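Local coordinates for polyphosphate kinase (Porphyromonas gingivalis, PDB 2O8R), which probably catalyses the reversible transfer of the terminal phosphate of ATP onto a growing chain of inorganic polyphosphate, at residues A[229-233]-A[274-279]; A[164-168]-A[177-181]. The protein carries 3 engineered substitutions. All blocks are in the same frame, centred on the assembly; numbering follows the deposited sequence.

Contact 1. Residues A[229-233]-A[274-279]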
loop_
_atom_site.group_PDB
_atom_site.type_symbol
_atom_site.label_atom_id
_atom_site.label_comp_id
_atom_site.label_asym_id
_atom_site.label_seq_id
_atom_site.Cartn_x
_atom_site.Cartn_y
_atom_site.Cartn_z
ATOM N N SER A 229 -32.845 -5.087 -11.564
ATOM C CA SER A 229 -31.453 -5.456 -11.443
ATOM C C SER A 229 -31.281 -6.250 -10.161
ATOM O O SER A 229 -32.103 -6.150 -9.243
ATOM C CB SER A 229 -30.536 -4.231 -11.485
ATOM O OG SER A 229 -30.703 -3.412 -10.346
ATOM N N TYR A 230 -30.231 -7.067 -10.126
ATOM C CA TYR A 230 -29.951 -7.937 -8.991
ATOM C C TYR A 230 -28.448 -7.991 -8.760
ATOM O O TYR A 230 -27.667 -8.091 -9.716
ATOM C CB TYR A 230 -30.465 -9.346 -9.258
ATOM C CG TYR A 230 -31.756 -9.419 -10.049
ATOM C CD1 TYR A 230 -32.984 -9.548 -9.402
ATOM C CD2 TYR A 230 -31.748 -9.373 -11.447
ATOM C CE1 TYR A 230 -34.160 -9.627 -10.120
ATOM C CE2 TYR A 230 -32.925 -9.444 -12.172
ATOM C CZ TYR A 230 -34.129 -9.576 -11.501
ATOM O OH TYR A 230 -35.302 -9.651 -12.216
ATOM N N SER A 231 -28.049 -7.905 -7.494
ATOM C CA SER A 231 -26.640 -7.935 -7.128
ATOM C C SER A 231 -26.184 -9.369 -7.176
ATOM O O SER A 231 -26.877 -10.269 -6.695
ATOM C CB SER A 231 -26.407 -7.377 -5.721
ATOM O OG SER A 231 -26.888 -6.053 -5.608
ATOM N N ILE A 232 -25.020 -9.578 -7.775
ATOM C CA ILE A 232 -24.397 -10.884 -7.790
ATOM C C ILE A 232 -22.956 -10.800 -7.306
ATOM O O ILE A 232 -22.359 -9.725 -7.282
ATOM C CB ILE A 232 -24.441 -11.527 -9.186
ATOM C CG1 ILE A 232 -23.846 -10.580 -10.237
ATOM C CG2 ILE A 232 -25.869 -11.946 -9.530
ATOM C CD1 ILE A 232 -23.569 -11.231 -11.569
ATOM N N LYS A 233 -22.417 -11.954 -6.928
ATOM C CA LYS A 233 -21.057 -12.097 -6.432
ATOM C C LYS A 233 -20.619 -13.532 -6.705
ATOM O O LYS A 233 -21.390 -14.472 -6.502
ATOM C CB LYS A 233 -21.036 -11.812 -4.932
ATOM C CG LYS A 233 -19.767 -12.211 -4.186
ATOM C CD LYS A 233 -19.951 -11.975 -2.689
ATOM C CE LYS A 233 -18.938 -12.737 -1.859
ATOM N NZ LYS A 233 -17.575 -12.158 -1.960
ATOM N N ARG A 274 -34.441 -12.509 -4.938
ATOM C CA ARG A 274 -35.553 -12.080 -5.783
ATOM C C ARG A 274 -35.306 -12.432 -7.251
ATOM O O ARG A 274 -36.198 -12.270 -8.079
ATOM C CB ARG A 274 -35.775 -10.565 -5.669
ATOM C CG ARG A 274 -36.211 -10.068 -4.305
ATOM C CD ARG A 274 -36.014 -8.557 -4.165
ATOM N NE ARG A 274 -37.216 -7.787 -4.491
ATOM C CZ ARG A 274 -38.105 -7.354 -3.594
ATOM N NH1 ARG A 274 -37.938 -7.616 -2.301
ATOM N NH2 ARG A 274 -39.165 -6.654 -3.991
HETATM N N MSE A 275 -34.100 -12.906 -7.568
HETATM C CA MSE A 275 -33.700 -13.158 -8.947
HETATM C C MSE A 275 -34.354 -14.416 -9.479
HETATM O O MSE A 275 -34.228 -15.478 -8.867
HETATM C CB MSE A 275 -32.189 -13.314 -9.039
HETATM C CG MSE A 275 -31.598 -12.789 -10.320
HETATM SE SE MSE A 275 -29.759 -13.353 -10.598
HETATM C CE MSE A 275 -29.084 -11.893 -11.650
ATOM N N PRO A 276 -35.075 -14.298 -10.611
ATOM C CA PRO A 276 -35.624 -15.451 -11.333
ATOM C C PRO A 276 -34.515 -16.337 -11.897
ATOM O O PRO A 276 -33.420 -15.851 -12.178
ATOM C CB PRO A 276 -36.418 -14.804 -12.474
ATOM C CG PRO A 276 -36.674 -13.400 -12.020
ATOM C CD PRO A 276 -35.450 -13.027 -11.255
ATOM N N ASP A 277 -34.796 -17.628 -12.059
ATOM C CA ASP A 277 -33.769 -18.577 -12.507
ATOM C C ASP A 277 -33.420 -18.425 -13.983
ATOM O O ASP A 277 -32.321 -18.800 -14.399
ATOM C CB ASP A 277 -34.171 -20.024 -12.203
ATOM C CG ASP A 277 -34.645 -20.208 -10.778
ATOM O OD1 ASP A 277 -35.658 -19.577 -10.401
ATOM O OD2 ASP A 277 -34.015 -20.989 -10.035
ATOM N N GLU A 278 -34.346 -17.868 -14.765
ATOM C CA GLU A 278 -34.095 -17.614 -16.182
ATOM C C GLU A 278 -32.861 -16.737 -16.359
ATOM O O GLU A 278 -32.021 -16.999 -17.224
ATOM C CB GLU A 278 -35.298 -16.959 -16.864
ATOM C CG GLU A 278 -36.564 -17.790 -16.852
ATOM C CD GLU A 278 -37.565 -17.302 -15.827
ATOM O OE1 GLU A 278 -38.206 -16.258 -16.070
ATOM O OE2 GLU A 278 -37.719 -17.970 -14.784
ATOM N N VAL A 279 -32.752 -15.708 -15.521
ATOM C CA VAL A 279 -31.608 -14.804 -15.566
ATOM C C VAL A 279 -30.360 -15.444 -14.939
ATOM O O VAL A 279 -29.229 -15.147 -15.346
ATOM C CB VAL A 279 -31.958 -13.388 -15.003
ATOM C CG1 VAL A 279 -32.664 -13.477 -13.685
ATOM C CG2 VAL A 279 -30.729 -12.479 -14.928
#
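Tyr230 spends its side chain on Met275, here a selenomethionine. The pair illustrates how a sheet acquires a cover: in the middle domain of this polyphosphate kinase 1, a residue of strand 225-235 meets the loop leading into helix 277-283 through a Met-aromatic contact, and no hydrogen bond crosses between the two segments. The ring is carried out from the strand with CG anti to the carbonyl carbon (chi1 -36°). Met275 CG rides over one ring face, 3.6 Å from the centroid of the Tyr230 ring and displaced toward its rim, a CH-pi contact. The selenium sits more obliquely, with SE 5.0 Å from the same Tyr230 centroid. The extended chain carries the methyl on toward the strand, Met275 CE lying 3.9 Å from Ile232 CG2. Pro276, the N-cap residue of the helix, meets the phenol end at about a right angle. In the first turn, Val279 N gives Pro276 O a weak bond. Val279 adds a looser apolar touch, its CG1 4.3 Å from Tyr230 CE2, while Pro276 CD comes within 3.5 Å of Tyr230 OH.

Contact 2. Residues A[164-168]-A[177-181]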
loop_
_atom_site.group_PDB
_atom_site.type_symbol
_atom_site.label_atom_id
_atom_site.label_comp_id
_atom_site.label_asym_id
_atom_site.label_seq_id
_atom_site.Cartn_x
_atom_site.Cartn_y
_atom_site.Cartn_z
ATOM N N LEU A 164 -23.940 -5.977 -10.971
ATOM C CA LEU A 164 -25.368 -5.855 -11.137
ATOM C C LEU A 164 -25.726 -6.529 -12.437
ATOM O O LEU A 164 -25.206 -6.173 -13.503
ATOM C CB LEU A 164 -25.747 -4.383 -11.208
ATOM C CG LEU A 164 -26.380 -3.647 -10.030
ATOM C CD1 LEU A 164 -26.495 -4.470 -8.756
ATOM C CD2 LEU A 164 -25.601 -2.372 -9.798
ATOM N N ALA A 165 -26.589 -7.531 -12.350
ATOM C CA ALA A 165 -27.201 -8.081 -13.548
ATOM C C ALA A 165 -28.538 -7.383 -13.743
ATOM O O ALA A 165 -29.383 -7.394 -12.848
ATOM C CB ALA A 165 -27.382 -9.562 -13.423
ATOM N N VAL A 166 -28.699 -6.759 -14.905
ATOM C CA VAL A 166 -29.892 -5.981 -15.256
ATOM C C VAL A 166 -30.708 -6.696 -16.328
ATOM O O VAL A 166 -30.152 -7.169 -17.316
ATOM C CB VAL A 166 -29.497 -4.599 -15.852
ATOM C CG1 VAL A 166 -30.721 -3.802 -16.230
ATOM C CG2 VAL A 166 -28.633 -3.810 -14.888
ATOM N N ARG A 167 -32.021 -6.772 -16.129
ATOM C CA ARG A 167 -32.943 -7.292 -17.141
ATOM C C ARG A 167 -33.561 -6.142 -17.927
ATOM O O ARG A 167 -34.080 -5.193 -17.342
ATOM C CB ARG A 167 -34.050 -8.100 -16.475
ATOM C CG ARG A 167 -35.129 -8.563 -17.416
ATOM C CD ARG A 167 -35.961 -9.654 -16.780
ATOM N NE ARG A 167 -36.945 -9.128 -15.846
ATOM C CZ ARG A 167 -37.724 -9.889 -15.086
ATOM N NH1 ARG A 167 -37.624 -11.212 -15.149
ATOM N NH2 ARG A 167 -38.599 -9.327 -14.259
ATOM N N LEU A 168 -33.522 -6.237 -19.252
ATOM C CA LEU A 168 -34.021 -5.165 -20.111
ATOM C C LEU A 168 -35.102 -5.593 -21.115
ATOM O O LEU A 168 -34.997 -6.654 -21.738
ATOM C CB LEU A 168 -32.852 -4.543 -20.866
ATOM C CG LEU A 168 -31.715 -4.018 -19.999
ATOM C CD1 LEU A 168 -30.408 -4.015 -20.781
ATOM C CD2 LEU A 168 -32.041 -2.631 -19.461
ATOM N N TYR A 177 -36.557 -10.969 -23.209
ATOM C CA TYR A 177 -35.806 -10.088 -22.337
ATOM C C TYR A 177 -34.338 -10.049 -22.722
ATOM O O TYR A 177 -33.733 -11.084 -23.002
ATOM C CB TYR A 177 -35.912 -10.553 -20.887
ATOM C CG TYR A 177 -37.146 -10.106 -20.144
ATOM C CD1 TYR A 177 -37.893 -11.017 -19.405
ATOM C CD2 TYR A 177 -37.560 -8.773 -20.162
ATOM C CE1 TYR A 177 -39.020 -10.624 -18.694
ATOM C CE2 TYR A 177 -38.694 -8.371 -19.464
ATOM C CZ TYR A 177 -39.415 -9.308 -18.730
ATOM O OH TYR A 177 -40.535 -8.936 -18.036
ATOM N N SER A 178 -33.776 -8.845 -22.734
ATOM C CA SER A 178 -32.340 -8.656 -22.833
ATOM C C SER A 178 -31.718 -8.695 -21.435
ATOM O O SER A 178 -32.407 -8.511 -20.428
ATOM C CB SER A 178 -32.035 -7.322 -23.501
ATOM O OG SER A 178 -31.840 -7.500 -24.890
ATOM N N TYR A 179 -30.416 -8.938 -21.365
ATOM C CA TYR A 179 -29.733 -8.944 -20.081
ATOM C C TYR A 179 -28.405 -8.237 -20.154
ATOM O O TYR A 179 -27.710 -8.316 -21.160
ATOM C CB TYR A 179 -29.564 -10.362 -19.564
ATOM C CG TYR A 179 -30.881 -10.964 -19.204
ATOM C CD1 TYR A 179 -31.514 -10.615 -18.020
ATOM C CD2 TYR A 179 -31.521 -11.848 -20.059
ATOM C CE1 TYR A 179 -32.727 -11.148 -17.680
ATOM C CE2 TYR A 179 -32.746 -12.387 -19.730
ATOM C CZ TYR A 179 -33.346 -12.029 -18.536
ATOM O OH TYR A 179 -34.571 -12.553 -18.182
ATOM N N ALA A 180 -28.064 -7.524 -19.086
ATOM C CA ALA A 180 -26.816 -6.782 -19.051
ATOM C C ALA A 180 -26.085 -6.924 -17.725
ATOM O O ALA A 180 -26.679 -7.204 -16.670
ATOM C CB ALA A 180 -27.050 -5.343 -19.374
ATOM N N LEU A 181 -24.778 -6.737 -17.796
ATOM C CA LEU A 181 -23.944 -6.845 -16.631
ATOM C C LEU A 181 -23.278 -5.517 -16.463
ATOM O O LEU A 181 -22.692 -5.008 -17.420
ATOM C CB LEU A 181 -22.876 -7.907 -16.868
ATOM C CG LEU A 181 -21.992 -8.342 -15.704
ATOM C CD1 LEU A 181 -22.786 -9.142 -14.694
ATOM C CD2 LEU A 181 -20.865 -9.180 -16.237
#
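Val166 and Ala180 exchange two backbone hydrogen bonds, as do Leu168 and Ser178, and these four bonds zip strand 163-169 to strand 178-183 in an antiparallel beta hairpin. The Val166 N to Ala180 O bond measures 2.7 Å, and the Ser178 N to Leu168 O bond matches it at 2.7 Å. Between and beside these lie the non-hydrogen-bonded pairs Ala165 with Leu181 and Arg167 with Tyr179, where CA-H...O contacts take over; that of Tyr179 CA with Val166 O spans 3.3 Å.

Outward from the ladder, Arg167 shows how a strand residue can bridge two aromatic neighbours. Its CG stands anti to the backbone N (chi1 174°), and a bend at chi3 folds the end of the chain over Tyr177. CD lies above the middle of the ring, 3.5 Å from the Tyr177 centroid, while the guanidinium lies nearly flat on the ring, the planes 13° apart. This stack is an off-centre cation-pi interaction, with Arg167 CZ 4.4 Å from the Tyr177 centroid. Tyr179 instead runs alongside the arginine, pointing the same way, so that its OH comes within 3.5 Å of Arg167 CD; its ring also meets that of Tyr282 in helix 277-283.

On the other face, Val166, Leu168, Ser178 and Ala180 line up, and Phe221 packs on both Leu168 and Ala180. Here the apolar packing across the strands is modest: Leu168 CD1 rests 3.9 Å from Ala180 CB.

Contacts 1 and 2 share one mixed sheet, in which strands 225-235 and 163-169 are neighbours, and their centres lie about 9 Å apart. Along the sequence, the hairpin of contact 2 precedes both segments of contact 1. A probable hydrogen bond from Tyr230 N to Ala165 O, 2.9 Å long, joins the two in the sheet. On the sheet face that carries Ala165 and Tyr179, the covering segment 274-279 reaches across strands 163-169 and 178-183: Met275 CE packs 3.4 Å from Ala165 CB, and Val279 CB lies 3.6 Å from Tyr179 CE1. Both contacts belong to the middle domain and lie away from the predicted ATP, magnesium and phosphohistidine sites.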